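PDB 4OZK: putative bacteriocin from Brevibacillus laterosporus, which acts as a broad-spectrum, leaderless class IId antimicrobial peptide with a defensin-like structure, probably inhibiting competing bacteria. Local coordinates for residues R27-I32 against R42-S47. Numbering follows the deposited sequence.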
# COMPACT_ATOMS: atom_id res chain seq x y z
N ARG A 27 0.63 -4.34 5.40
CA ARG A 27 1.43 -3.98 4.24
C ARG A 27 0.87 -2.70 3.64
O ARG A 27 -0.23 -2.27 4.01
CB ARG A 27 1.45 -5.10 3.20
CG ARG A 27 0.11 -5.43 2.57
CD ARG A 27 0.25 -6.63 1.65
NE ARG A 27 -1.02 -6.93 0.97
CZ ARG A 27 -1.25 -8.03 0.26
NH1 ARG A 27 -0.30 -8.95 0.13
NH2 ARG A 27 -2.43 -8.21 -0.32
N HIS A 28 1.64 -2.11 2.73
CA HIS A 28 1.26 -0.83 2.13
C HIS A 28 0.81 -1.03 0.69
O HIS A 28 1.52 -1.64 -0.11
CB HIS A 28 2.46 0.12 2.17
CG HIS A 28 2.87 0.53 3.55
ND1 HIS A 28 2.08 0.29 4.66
CD2 HIS A 28 3.98 1.16 4.00
CE1 HIS A 28 2.69 0.77 5.74
NE2 HIS A 28 3.84 1.30 5.37
N VAL A 29 -0.38 -0.52 0.36
CA VAL A 29 -0.87 -0.61 -1.02
C VAL A 29 -0.54 0.66 -1.80
O VAL A 29 -0.88 1.78 -1.38
CB VAL A 29 -2.38 -0.88 -1.08
CG1 VAL A 29 -2.82 -0.96 -2.53
CG2 VAL A 29 -2.71 -2.17 -0.36
N TYR A 30 0.14 0.48 -2.93
CA TYR A 30 0.60 1.61 -3.73
C TYR A 30 -0.07 1.58 -5.10
O TYR A 30 -0.09 0.54 -5.76
CB TYR A 30 2.12 1.53 -3.90
CG TYR A 30 2.92 2.07 -2.73
CD1 TYR A 30 3.32 3.40 -2.71
CD2 TYR A 30 3.27 1.25 -1.66
CE1 TYR A 30 4.06 3.91 -1.65
CE2 TYR A 30 4.00 1.75 -0.59
CZ TYR A 30 4.39 3.08 -0.60
OH TYR A 30 5.12 3.59 0.45
N ALA A 31 -0.62 2.70 -5.53
CA ALA A 31 -1.05 2.78 -6.92
C ALA A 31 0.14 3.26 -7.75
O ALA A 31 0.96 4.05 -7.27
CB ALA A 31 -2.25 3.72 -7.09
N ILE A 32 0.25 2.76 -8.98
CA ILE A 32 1.25 3.27 -9.91
C ILE A 32 0.57 4.34 -10.78
O ILE A 32 -0.52 4.11 -11.32
CB ILE A 32 1.85 2.14 -10.78
CG1 ILE A 32 2.44 1.04 -9.88
CG2 ILE A 32 2.90 2.70 -11.76
CD1 ILE A 32 2.92 -0.23 -10.64
N ARG A 42 -3.35 2.92 0.90
CA ARG A 42 -3.86 2.42 2.16
C ARG A 42 -2.88 1.48 2.84
O ARG A 42 -1.90 1.01 2.24
CB ARG A 42 -5.21 1.71 1.98
CG ARG A 42 -5.11 0.35 1.30
CD ARG A 42 -6.43 -0.40 1.38
NE ARG A 42 -7.47 0.26 0.58
CZ ARG A 42 -8.76 -0.06 0.62
NH1 ARG A 42 -9.19 -1.01 1.43
NH2 ARG A 42 -9.63 0.60 -0.14
N THR A 43 -3.16 1.22 4.11
CA THR A 43 -2.47 0.19 4.86
C THR A 43 -3.43 -0.98 4.90
O THR A 43 -4.57 -0.84 5.35
CB THR A 43 -2.18 0.63 6.30
OG1 THR A 43 -1.46 1.88 6.30
CG2 THR A 43 -1.37 -0.44 7.01
N GLU A 44 -2.98 -2.13 4.41
CA GLU A 44 -3.79 -3.34 4.49
C GLU A 44 -3.36 -4.17 5.69
O GLU A 44 -2.17 -4.45 5.87
CB GLU A 44 -3.70 -4.15 3.20
CG GLU A 44 -4.45 -5.46 3.24
CD GLU A 44 -4.57 -6.12 1.87
OE1 GLU A 44 -5.37 -7.08 1.75
OE2 GLU A 44 -3.86 -5.67 0.93
N TRP A 45 -4.32 -4.55 6.53
CA TRP A 45 -4.01 -5.36 7.70
C TRP A 45 -4.39 -6.82 7.47
O TRP A 45 -5.46 -7.11 6.91
CB TRP A 45 -4.70 -4.78 8.95
CG TRP A 45 -4.11 -3.43 9.36
CD1 TRP A 45 -4.53 -2.18 8.96
CD2 TRP A 45 -2.99 -3.22 10.23
NE1 TRP A 45 -3.73 -1.21 9.53
CE2 TRP A 45 -2.78 -1.82 10.32
CE3 TRP A 45 -2.14 -4.08 10.94
CZ2 TRP A 45 -1.75 -1.26 11.11
CZ3 TRP A 45 -1.11 -3.52 11.72
CH2 TRP A 45 -0.93 -2.13 11.80
N GLY A 46 -3.50 -7.73 7.88
CA GLY A 46 -3.67 -9.15 7.60
C GLY A 46 -3.88 -9.97 8.85
O GLY A 46 -4.59 -9.53 9.77
N SER A 47 -3.28 -11.16 8.89
CA SER A 47 -3.43 -12.07 10.04
C SER A 47 -2.52 -11.73 11.23
O SER A 47 -1.70 -10.81 11.17
CB SER A 47 -3.24 -13.53 9.62
OG SER A 47 -2.04 -13.72 8.90
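Arg27 and Glu44 face each other as a hydrogen-bonded pair in the antiparallel hairpin of strands 24-33 and 38-48, part of the three-stranded sheet of this defensin-like peptide. Their backbones exchange two hydrogen bonds, Arg27 N to Glu44 O and Glu44 N to Arg27 O, both 2.8 Å. With Arg27 CG between the backbone N and the carbonyl carbon (chi1 64°), Glu44 CG anti to its N (chi1 177°) and both chains extended, the two side chains run alongside each other in the same direction, which brings NE and NH2 up to OE2. Val29 and Arg42 pair on this face too, with Val29 CB 3.8 Å from Arg42 CG and Val29 N giving a nearly straight hydrogen bond to Arg42 O. Strand 24-33 is the middle one, and Val29 also touches Trp11, and Arg27 His13, of strand 8-19. On the other face, Thr43 lies across from His28, and its OG1 is hydrogen-bonded to Tyr40 OH. The salt bridge is side-on: Glu44 OE2 lies in the guanidinium plane at its edge, 3.1 Å from Arg27 NE and 3.2 Å from Arg27 NH2. The guanidinium and carboxylate planes are 75° apart, and both nitrogens meet this one oxygen from the same side, above the carboxylate plane.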